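Local coordinates for ORF10 (Moritella marina, PDB 6RIW), which probably extends acyl chains by ketosynthase condensation in polyunsaturated fatty acid synthesis, with this chain forming the ketosynthase–chain length factor didomain of a larger synthase, at residues A[203-206]-A[207-210]; A[676-679]-A[680-683]. All coordinates share one frame; numbering follows the deposited sequence.

Both contacts are local, each joining successive turns of a single helix, so neither closes a long loop. They follow one another in series without nesting or crossing. Contact 1 lies near the C-terminal end of helix 198-211, in the first thiolase-like unit. Contact 2 comes more than 460 residues later, in the last turns of helix 668-682 of the second unit. The fold nevertheless brings their centres to about 11 Å. L205 CD2 lies 4.1 Å from L679 CD2, and N678 ND2 gives a weak hydrogen bond to the D208 carbonyl. The two contacts therefore belong to the interface between units, where strands 189-193 and 659-663 also pair antiparallel.

Contact 1: A[203-206]-A[207-210]; sequences VKLA and CDYL
K204 reaches D208 one turn further along the helix because its CG stands opposite the backbone N (chi1 177°) and the chain bends at chi2 (59°) and again at chi4, while D208 turns its CG back beside its own backbone N (chi1 -69°). The result is an i to i+4 salt bridge linking successive turns of helix 198-211. K204 NZ donates to D208 OD1 at 2.9 Å, and the oxygen accepts through its syn lone pair. A second, weak bond runs from NZ to D208 OD2 at 3.4 Å, so the ammonium favours one oxygen of the carboxylate. The methyl CD2 of L205 comes within 3.5 Å of D208 OD2 and lays an apolar group beside it. Beneath the ion pair the backbone is regular, with the amides of C207, D208, Y209 and L210 each bonded to the carbonyl four residues earlier. Y209 CD1 lies 3.2 Å from L205 O. D208 is buried, its side chain about 5 Å from that of M1, which helps form the observed magnesium site together with K286. On the flank formed by V203, A206, C207 and L210 the helix packs on strands 217-224, 259-270 and 283-292; D208 and Y209 instead meet helix 668-682 of the other thiolase-like unit.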
loop_
_atom_site.group_PDB
_atom_site.type_symbol
_atom_site.label_atom_id
_atom_site.label_comp_id
_atom_site.label_asym_id
_atom_site.label_seq_id
_atom_site.Cartn_x
_atom_site.Cartn_y
_atom_site.Cartn_z
ATOM N N VAL A 203 -12.224 -5.405 5.488
ATOM C CA VAL A 203 -13.568 -5.660 6.018
ATOM C C VAL A 203 -13.552 -5.668 7.546
ATOM O O VAL A 203 -14.388 -5.019 8.200
ATOM C CB VAL A 203 -14.129 -6.972 5.432
ATOM C CG1 VAL A 203 -15.389 -7.423 6.198
ATOM C CG2 VAL A 203 -14.426 -6.762 3.938
ATOM N N LYS A 204 -12.584 -6.375 8.136
ATOM C CA LYS A 204 -12.498 -6.455 9.588
ATOM C C LYS A 204 -12.278 -5.074 10.206
ATOM O O LYS A 204 -12.946 -4.705 11.175
ATOM C CB LYS A 204 -11.388 -7.427 9.990
ATOM C CG LYS A 204 -11.158 -7.539 11.497
ATOM C CD LYS A 204 -12.429 -8.000 12.207
ATOM C CE LYS A 204 -12.267 -8.014 13.743
ATOM N NZ LYS A 204 -11.334 -6.969 14.256
ATOM N N LEU A 205 -11.352 -4.280 9.656
ATOM C CA LEU A 205 -11.137 -2.954 10.231
ATOM C C LEU A 205 -12.327 -2.038 9.994
ATOM O O LEU A 205 -12.597 -1.145 10.811
ATOM C CB LEU A 205 -9.855 -2.332 9.649
ATOM C CG LEU A 205 -8.572 -3.061 10.023
ATOM C CD1 LEU A 205 -7.387 -2.322 9.396
ATOM C CD2 LEU A 205 -8.385 -3.156 11.534
ATOM N N ALA A 206 -13.057 -2.228 8.897
ATOM C CA ALA A 206 -14.245 -1.406 8.687
ATOM C C ALA A 206 -15.329 -1.755 9.704
ATOM O O ALA A 206 -16.016 -0.858 10.218
ATOM C CB ALA A 206 -14.770 -1.566 7.254
ATOM N N CYS A 207 -15.481 -3.050 10.025
ATOM C CA CYS A 207 -16.349 -3.445 11.136
ATOM C C CYS A 207 -15.922 -2.781 12.441
ATOM O O CYS A 207 -16.775 -2.304 13.206
ATOM C CB CYS A 207 -16.359 -4.968 11.322
ATOM S SG CYS A 207 -17.035 -5.907 9.941
ATOM N N ASP A 208 -14.610 -2.745 12.717
ATOM C CA ASP A 208 -14.104 -2.068 13.918
ATOM C C ASP A 208 -14.534 -0.610 13.964
ATOM O O ASP A 208 -14.870 -0.088 15.034
ATOM C CB ASP A 208 -12.573 -2.111 13.977
ATOM C CG ASP A 208 -12.014 -3.498 14.222
ATOM O OD1 ASP A 208 -12.772 -4.424 14.596
ATOM O OD2 ASP A 208 -10.779 -3.654 14.043
ATOM N N TYR A 209 -14.471 0.090 12.824
ATOM C CA TYR A 209 -14.859 1.493 12.827
ATOM C C TYR A 209 -16.357 1.641 13.087
ATOM O O TYR A 209 -16.781 2.628 13.707
ATOM C CB TYR A 209 -14.459 2.176 11.510
ATOM C CG TYR A 209 -12.985 2.623 11.501
ATOM C CD1 TYR A 209 -11.998 1.782 11.986
ATOM C CD2 TYR A 209 -12.600 3.900 11.040
ATOM C CE1 TYR A 209 -10.641 2.164 12.011
ATOM C CE2 TYR A 209 -11.241 4.298 11.059
ATOM C CZ TYR A 209 -10.271 3.406 11.539
ATOM O OH TYR A 209 -8.924 3.737 11.583
ATOM N N LEU A 210 -17.164 0.675 12.629
ATOM C CA LEU A 210 -18.580 0.667 12.986
ATOM C C LEU A 210 -18.768 0.419 14.481
ATOM O O LEU A 210 -19.633 1.037 15.105
ATOM C CB LEU A 210 -19.352 -0.373 12.149
ATOM C CG LEU A 210 -19.493 -0.064 10.649
ATOM C CD1 LEU A 210 -20.073 -1.221 9.840
ATOM C CD2 LEU A 210 -20.309 1.235 10.365
#

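Contact 2: A[676-679]-A[680-683]; sequences AENL and FQTS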
loop_
_atom_site.group_PDB
_atom_site.type_symbol
_atom_site.label_atom_id
_atom_site.label_comp_id
_atom_site.label_asym_id
_atom_site.label_seq_id
_atom_site.Cartn_x
_atom_site.Cartn_y
_atom_site.Cartn_z
ATOM N N ALA A 676 -4.596 3.153 15.364
ATOM C CA ALA A 676 -4.052 2.595 16.604
ATOM C C ALA A 676 -5.036 2.781 17.764
ATOM O O ALA A 676 -5.290 1.845 18.538
ATOM C CB ALA A 676 -2.703 3.234 16.921
ATOM N N GLU A 677 -5.614 3.979 17.887
ATOM C CA GLU A 677 -6.669 4.187 18.888
ATOM C C GLU A 677 -7.775 3.144 18.730
ATOM O O GLU A 677 -8.220 2.516 19.701
ATOM C CB GLU A 677 -7.247 5.600 18.758
ATOM C CG GLU A 677 -8.364 5.887 19.751
ATOM C CD GLU A 677 -9.208 7.107 19.406
ATOM O OE1 GLU A 677 -10.147 6.977 18.579
ATOM O OE2 GLU A 677 -8.954 8.191 19.992
ATOM N N ASN A 678 -8.207 2.920 17.496
ATOM C CA ASN A 678 -9.308 1.996 17.286
ATOM C C ASN A 678 -8.898 0.570 17.629
ATOM O O ASN A 678 -9.713 -0.206 18.153
ATOM C CB ASN A 678 -9.790 2.091 15.847
ATOM C CG ASN A 678 -11.264 1.983 15.750
ATOM O OD1 ASN A 678 -11.989 2.969 15.939
ATOM N ND2 ASN A 678 -11.739 0.778 15.463
ATOM N N LEU A 679 -7.637 0.207 17.355
ATOM C CA LEU A 679 -7.183 -1.145 17.678
ATOM C C LEU A 679 -7.231 -1.404 19.184
ATOM O O LEU A 679 -7.585 -2.504 19.630
ATOM C CB LEU A 679 -5.769 -1.370 17.132
ATOM C CG LEU A 679 -5.660 -1.556 15.607
ATOM C CD1 LEU A 679 -4.195 -1.721 15.206
ATOM C CD2 LEU A 679 -6.468 -2.755 15.105
ATOM N N PHE A 680 -6.879 -0.405 19.988
ATOM C CA PHE A 680 -6.952 -0.587 21.432
ATOM C C PHE A 680 -8.399 -0.687 21.902
ATOM O O PHE A 680 -8.685 -1.392 22.877
ATOM C CB PHE A 680 -6.224 0.549 22.142
ATOM C CG PHE A 680 -4.722 0.503 21.988
ATOM C CD1 PHE A 680 -4.012 -0.637 22.298
ATOM C CD2 PHE A 680 -4.029 1.626 21.551
ATOM C CE1 PHE A 680 -2.619 -0.675 22.176
ATOM C CE2 PHE A 680 -2.643 1.606 21.416
ATOM C CZ PHE A 680 -1.934 0.450 21.730
ATOM N N GLN A 681 -9.331 -0.022 21.213
ATOM C CA GLN A 681 -10.733 -0.112 21.612
ATOM C C GLN A 681 -11.346 -1.467 21.289
ATOM O O GLN A 681 -12.299 -1.886 21.958
ATOM C CB GLN A 681 -11.555 0.973 20.919
ATOM C CG GLN A 681 -11.281 2.384 21.403
ATOM C CD GLN A 681 -12.169 3.377 20.703
ATOM O OE1 GLN A 681 -11.818 3.884 19.647
ATOM N NE2 GLN A 681 -13.346 3.625 21.258
ATOM N N THR A 682 -10.874 -2.141 20.238
ATOM C CA THR A 682 -11.598 -3.287 19.700
ATOM C C THR A 682 -10.857 -4.608 19.839
ATOM O O THR A 682 -11.399 -5.643 19.433
ATOM C CB THR A 682 -11.947 -3.070 18.218
ATOM O OG1 THR A 682 -10.745 -2.927 17.447
ATOM C CG2 THR A 682 -12.789 -1.827 18.039
ATOM N N SER A 683 -9.650 -4.621 20.392
ATOM C CA SER A 683 -8.873 -5.851 20.446
ATOM C C SER A 683 -8.057 -5.832 21.724
ATOM O O SER A 683 -8.126 -4.879 22.509
ATOM C CB SER A 683 -7.964 -6.014 19.217
ATOM O OG SER A 683 -6.843 -5.152 19.298
#
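T682 and S683 fold their hydroxyls back onto N678 and L679, closing the C-terminal end of helix 668-682 in the thiolase-like fold of the second unit. The T682 hydroxyl lies between its backbone N and carbonyl carbon (chi1 61°), a position from which OG1 donates to N678 O at 3.0 Å. The donor stands above the carbonyl plane and off the lone pairs, and the same oxygen also takes a weak bond from T682 N. On the other branch, T682 CG2 packs 3.8 Å from N678 ND2. A valine here would keep much of this bulk but would probably cost N678 O its hydroxyl donor, and with it the side-chain tie across the last turn. Just before T682, Q681 runs alongside E677 of the preceding turn, with amide and carboxylate planes nearly perpendicular (86°) and their OE1 atoms 3.7 Å apart. Both have firmer partners elsewhere: E677 forms salt bridges with K214 and R466, whereas Q681 NE2 donates to K464 O. In the next shell, K214 and T212 bond to N678 OD1 and fix that amide, and F680 packs on V688 of strand 687-694. S683 is the first residue to leave helical geometry, and there three donors converge on L679 O: the T682 and S683 amides weakly, and S683 OG at 2.8 Å, tilted 34° from the carbonyl plane.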